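Long-range contact in GTP cyclohydrolase 1 type 2 homolog (Staphylococcus aureus subsp. aureus, PDB 3LNL), which is of unknown function but belongs to the NIF3 family and forms a toroidal hexamer whose subunits each carry a dinuclear zinc centre: residues Gly42-Thr50 / Tyr331-Lys341. The protein carries 2 engineered substitutions. Residues are numbered along the deposited sequence; the frame is centred on the assembly and turned at random.
Sequences GVLTALDCT and YSEYVMKEGLK. With ZN (zinc ion), chain F; ZN (zinc ion), chain G.
Thr45, on strand 43-46, meets helix 336-341 through both branches of its side chain. Its OG1 donates a hydrogen bond to Lys337 O (2.7 Å), arriving above the carbonyl plane, while Lys341 N reaches the same oxygen from the opposite face. The strand hydroxyl thus adds a second bond to a carbonyl already used within the helix. With chi1 at 70°, OG1 sits between the backbone N and the carbonyl carbon, which lets CG2 rest 4.0 Å from Leu340 CD2; a small side chain with one polar and one methyl branch suits this close approach.

Ala46 turns its methyl away from the helix and meets it through its backbone: Met336, folded at chi2 and chi3, brings SD to 3.4 Å from Ala46 O. The aliphatic part of Lys337 runs beside the next peptide, CG lying 3.7 Å from Leu47 N, and carries NZ on to a hydrogen bond with Ser360 O.

Leu47 divides its two methyls. Leu47 CD2 lies obliquely against the Tyr331 ring, 3.7 Å from Tyr331 CD1, whereas Leu47 CD1 packs on Glu333 CB (3.8 Å). A branched apolar residue therefore covers the base of a metal ligand whose carboxylate bridges two zinc ions, one on each oxygen. Asp48 hydrogen-bonds through OD1 to the zinc ligand His69, and through OD2 to His312 of a neighbouring subunit. His68 and Asp106 complete the protein ligands of one zinc, His69 and His330 those of the other: the dinuclear centre of a NIF3-like protein, its two zincs joined by a carboxylate and a shared water.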
ATOM      1  N   GLY B  42     -19.901 -26.083 -32.727  1.00 12.81           N
ATOM      2  CA  GLY B  42     -18.607 -26.144 -33.353  1.00 12.80           C
ATOM      3  C   GLY B  42     -17.692 -25.222 -32.584  1.00 13.02           C
ATOM      4  O   GLY B  42     -18.182 -24.292 -31.931  1.00 12.97           O
ATOM      5  N   VAL B  43     -16.376 -25.466 -32.675  1.00 12.99           N
ATOM      6  CA  VAL B  43     -15.372 -24.677 -31.956  1.00 12.29           C
ATOM      7  C   VAL B  43     -14.294 -24.064 -32.906  1.00 13.16           C
ATOM      8  O   VAL B  43     -13.664 -24.776 -33.686  1.00 13.05           O
ATOM      9  CB  VAL B  43     -14.668 -25.533 -30.826  1.00 12.98           C
ATOM     10  CG1 VAL B  43     -13.557 -24.707 -30.044  1.00 12.79           C
ATOM     11  CG2 VAL B  43     -15.737 -26.158 -29.842  1.00 10.96           C
ATOM     12  N   LEU B  44     -14.113 -22.746 -32.785  1.00 12.45           N
ATOM     13  CA  LEU B  44     -13.121 -21.977 -33.473  1.00 12.08           C
ATOM     14  C   LEU B  44     -12.119 -21.489 -32.486  1.00 12.26           C
ATOM     15  O   LEU B  44     -12.486 -20.765 -31.536  1.00 12.31           O
ATOM     16  CB  LEU B  44     -13.767 -20.775 -34.167  1.00 11.79           C
ATOM     17  CG  LEU B  44     -12.937 -19.971 -35.156  1.00 12.83           C
ATOM     18  CD1 LEU B  44     -12.532 -20.852 -36.381  1.00 14.62           C
ATOM     19  CD2 LEU B  44     -13.775 -18.724 -35.558  1.00 11.44           C
ATOM     20  N   THR B  45     -10.853 -21.857 -32.691  1.00 11.84           N
ATOM     21  CA  THR B  45      -9.751 -21.321 -31.865  1.00 12.10           C
ATOM     22  C   THR B  45      -9.136 -20.023 -32.428  1.00 12.82           C
ATOM     23  O   THR B  45      -9.104 -19.813 -33.641  1.00 12.03           O
ATOM     24  CB  THR B  45      -8.636 -22.369 -31.639  1.00 12.30           C
ATOM     25  OG1 THR B  45      -7.925 -22.609 -32.880  1.00 11.66           O
ATOM     26  CG2 THR B  45      -9.235 -23.685 -31.071  1.00 11.58           C
ATOM     27  N   ALA B  46      -8.689 -19.144 -31.515  1.00 13.11           N
ATOM     28  CA  ALA B  46      -8.268 -17.815 -31.881  1.00 13.97           C
ATOM     29  C   ALA B  46      -7.195 -17.340 -30.881  1.00 13.94           C
ATOM     30  O   ALA B  46      -7.166 -17.836 -29.746  1.00 13.53           O
ATOM     31  CB  ALA B  46      -9.471 -16.879 -31.865  1.00 13.60           C
ATOM     32  N   LEU B  47      -6.338 -16.397 -31.301  1.00 11.72           N
ATOM     33  CA  LEU B  47      -5.457 -15.736 -30.355  1.00 12.00           C
ATOM     34  C   LEU B  47      -6.228 -14.596 -29.684  1.00 11.19           C
ATOM     35  O   LEU B  47      -6.368 -14.552 -28.437  1.00 12.49           O
ATOM     36  CB  LEU B  47      -4.179 -15.217 -31.062  1.00 11.89           C
ATOM     37  CG  LEU B  47      -3.229 -14.311 -30.303  1.00 12.71           C
ATOM     38  CD1 LEU B  47      -2.734 -15.060 -29.029  1.00 14.44           C
ATOM     39  CD2 LEU B  47      -2.031 -13.837 -31.180  1.00  8.39           C
ATOM     40  N   ASP B  48      -6.721 -13.678 -30.505  1.00 11.01           N
ATOM     41  CA  ASP B  48      -7.528 -12.560 -30.099  1.00 11.98           C
ATOM     42  C   ASP B  48      -8.863 -12.730 -30.822  1.00 12.82           C
ATOM     43  O   ASP B  48      -8.883 -12.985 -32.048  1.00 11.87           O
ATOM     44  CB  ASP B  48      -6.918 -11.234 -30.557  1.00 12.56           C
ATOM     45  CG  ASP B  48      -5.712 -10.829 -29.696  1.00 15.11           C
ATOM     46  OD1 ASP B  48      -5.916 -10.606 -28.504  1.00 17.69           O
ATOM     47  OD2 ASP B  48      -4.608 -10.697 -30.236  1.00 14.49           O
ATOM     48  N   CYS B  49      -9.949 -12.548 -30.063  1.00 12.45           N
ATOM     49  CA  CYS B  49     -11.314 -12.638 -30.626  1.00 12.13           C
ATOM     50  C   CYS B  49     -11.708 -11.282 -31.193  1.00 12.34           C
ATOM     51  O   CYS B  49     -12.313 -10.478 -30.490  1.00 12.87           O
ATOM     52  CB  CYS B  49     -12.298 -13.028 -29.563  1.00 12.49           C
ATOM     53  SG  CYS B  49     -13.967 -13.268 -30.275  1.00 14.92           S
ATOM     54  N   THR B  50     -11.265 -10.989 -32.427  1.00 12.03           N
ATOM     55  CA  THR B  50     -11.568  -9.730 -33.078  1.00 11.66           C
ATOM     56  C   THR B  50     -12.943  -9.850 -33.764  1.00 12.34           C
ATOM     57  O   THR B  50     -13.548 -10.971 -33.839  1.00 10.52           O
ATOM     58  CB  THR B  50     -10.544  -9.410 -34.156  1.00 12.79           C
ATOM     59  OG1 THR B  50     -10.653 -10.385 -35.193  1.00 11.42           O
ATOM     60  CG2 THR B  50      -9.098  -9.400 -33.562  1.00 10.17           C
ATOM     61  N   TYR B 331       2.823 -11.383 -31.216  1.00 11.78           N
ATOM     62  CA  TYR B 331       1.946 -12.053 -32.148  1.00 12.25           C
ATOM     63  C   TYR B 331       2.303 -13.530 -32.439  1.00 13.34           C
ATOM     64  O   TYR B 331       1.413 -14.312 -32.825  1.00 13.28           O
ATOM     65  CB  TYR B 331       1.772 -11.265 -33.467  1.00 12.88           C
ATOM     66  CG  TYR B 331       0.695 -11.862 -34.333  1.00 11.20           C
ATOM     67  CD1 TYR B 331      -0.635 -11.790 -33.931  1.00 10.21           C
ATOM     68  CD2 TYR B 331       1.011 -12.601 -35.455  1.00 13.37           C
ATOM     69  CE1 TYR B 331      -1.646 -12.425 -34.639  1.00 10.85           C
ATOM     70  CE2 TYR B 331       0.010 -13.224 -36.206  1.00 12.41           C
ATOM     71  CZ  TYR B 331      -1.339 -13.137 -35.762  1.00 12.00           C
ATOM     72  OH  TYR B 331      -2.339 -13.735 -36.481  1.00 12.00           O
ATOM     73  N   SER B 332       3.554 -13.937 -32.232  1.00 12.71           N
ATOM     74  CA  SER B 332       3.919 -15.320 -32.386  1.00 12.00           C
ATOM     75  C   SER B 332       3.197 -16.297 -31.458  1.00 12.60           C
ATOM     76  O   SER B 332       3.201 -17.479 -31.741  1.00 12.40           O
ATOM     77  CB  SER B 332       5.409 -15.537 -32.340  1.00 11.22           C
ATOM     78  OG  SER B 332       6.039 -14.974 -33.476  1.00 12.06           O
ATOM     79  N   GLU B 333       2.500 -15.815 -30.438  1.00 12.01           N
ATOM     80  CA  GLU B 333       1.530 -16.675 -29.742  1.00 12.19           C
ATOM     81  C   GLU B 333       0.420 -17.246 -30.640  1.00 12.02           C
ATOM     82  O   GLU B 333      -0.297 -18.158 -30.226  1.00 12.50           O
ATOM     83  CB  GLU B 333       0.916 -15.935 -28.567  1.00 11.86           C
ATOM     84  CG  GLU B 333       1.877 -15.639 -27.462  1.00 12.82           C
ATOM     85  CD  GLU B 333       1.169 -15.222 -26.236  1.00 12.07           C
ATOM     86  OE1 GLU B 333       1.050 -16.071 -25.326  1.00 14.45           O
ATOM     87  OE2 GLU B 333       0.651 -14.089 -26.213  1.00 15.07           O
ATOM     88  N   TYR B 334       0.300 -16.753 -31.882  1.00 12.31           N
ATOM     89  CA  TYR B 334      -0.741 -17.275 -32.802  1.00 13.63           C
ATOM     90  C   TYR B 334      -0.613 -18.751 -33.069  1.00 12.84           C
ATOM     91  O   TYR B 334      -1.567 -19.367 -33.527  1.00 13.28           O
ATOM     92  CB  TYR B 334      -0.746 -16.535 -34.168  1.00 13.21           C
ATOM     93  CG  TYR B 334       0.339 -17.050 -35.082  1.00 14.50           C
ATOM     94  CD1 TYR B 334       0.088 -18.115 -35.908  1.00 14.84           C
ATOM     95  CD2 TYR B 334       1.639 -16.500 -35.080  1.00 13.94           C
ATOM     96  CE1 TYR B 334       1.071 -18.658 -36.735  1.00 14.88           C
ATOM     97  CE2 TYR B 334       2.647 -17.013 -35.956  1.00 11.81           C
ATOM     98  CZ  TYR B 334       2.348 -18.093 -36.767  1.00 15.84           C
ATOM     99  OH  TYR B 334       3.282 -18.670 -37.588  1.00 13.75           O
ATOM    100  N   VAL B 335       0.548 -19.344 -32.764  1.00 13.74           N
ATOM    101  CA  VAL B 335       0.718 -20.783 -32.909  1.00 12.72           C
ATOM    102  C   VAL B 335      -0.282 -21.546 -32.071  1.00 12.98           C
ATOM    103  O   VAL B 335      -0.498 -22.719 -32.315  1.00 13.21           O
ATOM    104  CB  VAL B 335       2.193 -21.296 -32.543  1.00 14.07           C
ATOM    105  CG1 VAL B 335       3.227 -20.655 -33.490  1.00 15.25           C
ATOM    106  CG2 VAL B 335       2.538 -21.008 -31.071  1.00 13.00           C
ATOM    107  N   MET B 336      -0.878 -20.941 -31.048  1.00 12.72           N
ATOM    108  CA  MET B 336      -1.806 -21.732 -30.220  1.00 12.85           C
ATOM    109  C   MET B 336      -3.144 -22.025 -30.918  1.00 12.42           C
ATOM    110  O   MET B 336      -3.933 -22.814 -30.420  1.00 10.82           O
ATOM    111  CB  MET B 336      -2.013 -21.171 -28.806  1.00 11.70           C
ATOM    112  CG  MET B 336      -2.521 -19.769 -28.643  1.00 13.83           C
ATOM    113  SD  MET B 336      -4.094 -19.325 -29.434  1.00 12.88           S
ATOM    114  CE  MET B 336      -5.226 -20.383 -28.476  1.00 11.46           C
ATOM    115  N   LYS B 337      -3.433 -21.395 -32.055  1.00 12.27           N
ATOM    116  CA  LYS B 337      -4.709 -21.660 -32.704  1.00 11.54           C
ATOM    117  C   LYS B 337      -4.688 -23.092 -33.237  1.00 13.22           C
ATOM    118  O   LYS B 337      -5.531 -23.908 -32.901  1.00 12.75           O
ATOM    119  CB  LYS B 337      -4.972 -20.650 -33.846  1.00 12.08           C
ATOM    120  CG  LYS B 337      -5.082 -19.183 -33.384  1.00 13.39           C
ATOM    121  CD  LYS B 337      -5.483 -18.230 -34.467  1.00 11.77           C
ATOM    122  CE  LYS B 337      -4.419 -18.226 -35.622  1.00 12.96           C
ATOM    123  NZ  LYS B 337      -4.829 -17.185 -36.570  1.00 12.49           N
ATOM    124  N   GLU B 338      -3.717 -23.402 -34.088  1.00 13.25           N
ATOM    125  CA  GLU B 338      -3.533 -24.761 -34.563  1.00 14.09           C
ATOM    126  C   GLU B 338      -3.148 -25.700 -33.432  1.00 13.67           C
ATOM    127  O   GLU B 338      -3.615 -26.828 -33.389  1.00 13.52           O
ATOM    128  CB  GLU B 338      -2.461 -24.861 -35.664  1.00 15.48           C
ATOM    129  CG  GLU B 338      -2.836 -24.145 -36.987  1.00 17.55           C
ATOM    130  CD  GLU B 338      -3.949 -24.816 -37.795  1.00 22.03           C
ATOM    131  OE1 GLU B 338      -4.345 -24.203 -38.814  1.00 26.18           O
ATOM    132  OE2 GLU B 338      -4.431 -25.912 -37.435  1.00 22.20           O
ATOM    133  N   GLY B 339      -2.330 -25.239 -32.498  1.00 13.32           N
ATOM    134  CA  GLY B 339      -1.937 -26.120 -31.408  1.00 12.74           C
ATOM    135  C   GLY B 339      -3.121 -26.525 -30.539  1.00 12.28           C
ATOM    136  O   GLY B 339      -3.242 -27.681 -30.129  1.00 10.58           O
ATOM    137  N   LEU B 340      -3.972 -25.573 -30.208  1.00 11.85           N
ATOM    138  CA  LEU B 340      -5.111 -25.871 -29.357  1.00 12.71           C
ATOM    139  C   LEU B 340      -6.166 -26.673 -30.134  1.00 13.14           C
ATOM    140  O   LEU B 340      -6.819 -27.577 -29.558  1.00 14.08           O
ATOM    141  CB  LEU B 340      -5.737 -24.606 -28.781  1.00 12.92           C
ATOM    142  CG  LEU B 340      -6.956 -24.805 -27.862  1.00 14.21           C
ATOM    143  CD1 LEU B 340      -6.541 -25.661 -26.553  1.00 13.64           C
ATOM    144  CD2 LEU B 340      -7.548 -23.392 -27.505  1.00 11.41           C
ATOM    145  N   LYS B 341      -6.294 -26.400 -31.436  1.00 12.34           N
ATOM    146  CA  LYS B 341      -7.160 -27.205 -32.283  1.00 12.99           C
ATOM    147  C   LYS B 341      -6.740 -28.667 -32.223  1.00 13.56           C
ATOM    148  O   LYS B 341      -7.581 -29.542 -32.054  1.00 11.43           O
ATOM    149  CB  LYS B 341      -7.172 -26.752 -33.725  1.00 14.73           C
ATOM    150  CG  LYS B 341      -7.845 -27.819 -34.675  1.00 16.88           C
ATOM    151  CD  LYS B 341      -7.397 -27.728 -36.064  1.00 22.18           C
ATOM    152  CE  LYS B 341      -8.084 -28.770 -36.938  1.00 25.42           C
ATOM    153  NZ  LYS B 341      -8.121 -28.337 -38.362  1.00 31.90           N
TER
HETATM  154 ZN    ZN F 401      -0.198 -12.782 -24.845  0.50 22.70          ZN
HETATM  155 ZN    ZN G 402       0.265 -16.020 -23.526  0.50 23.93          ZN
HETATM  156  O   HOH W   1      -1.067 -11.169 -23.552  1.00 10.50           O
HETATM  157  O   HOH W   2       1.526 -12.520 -23.463  1.00 12.13           O
HETATM  158  O   HOH W   3      -0.687 -14.179 -23.268  1.00 12.36           O
HETATM  159  O   HOH W   4       1.885 -14.711 -22.840  1.00 12.58           O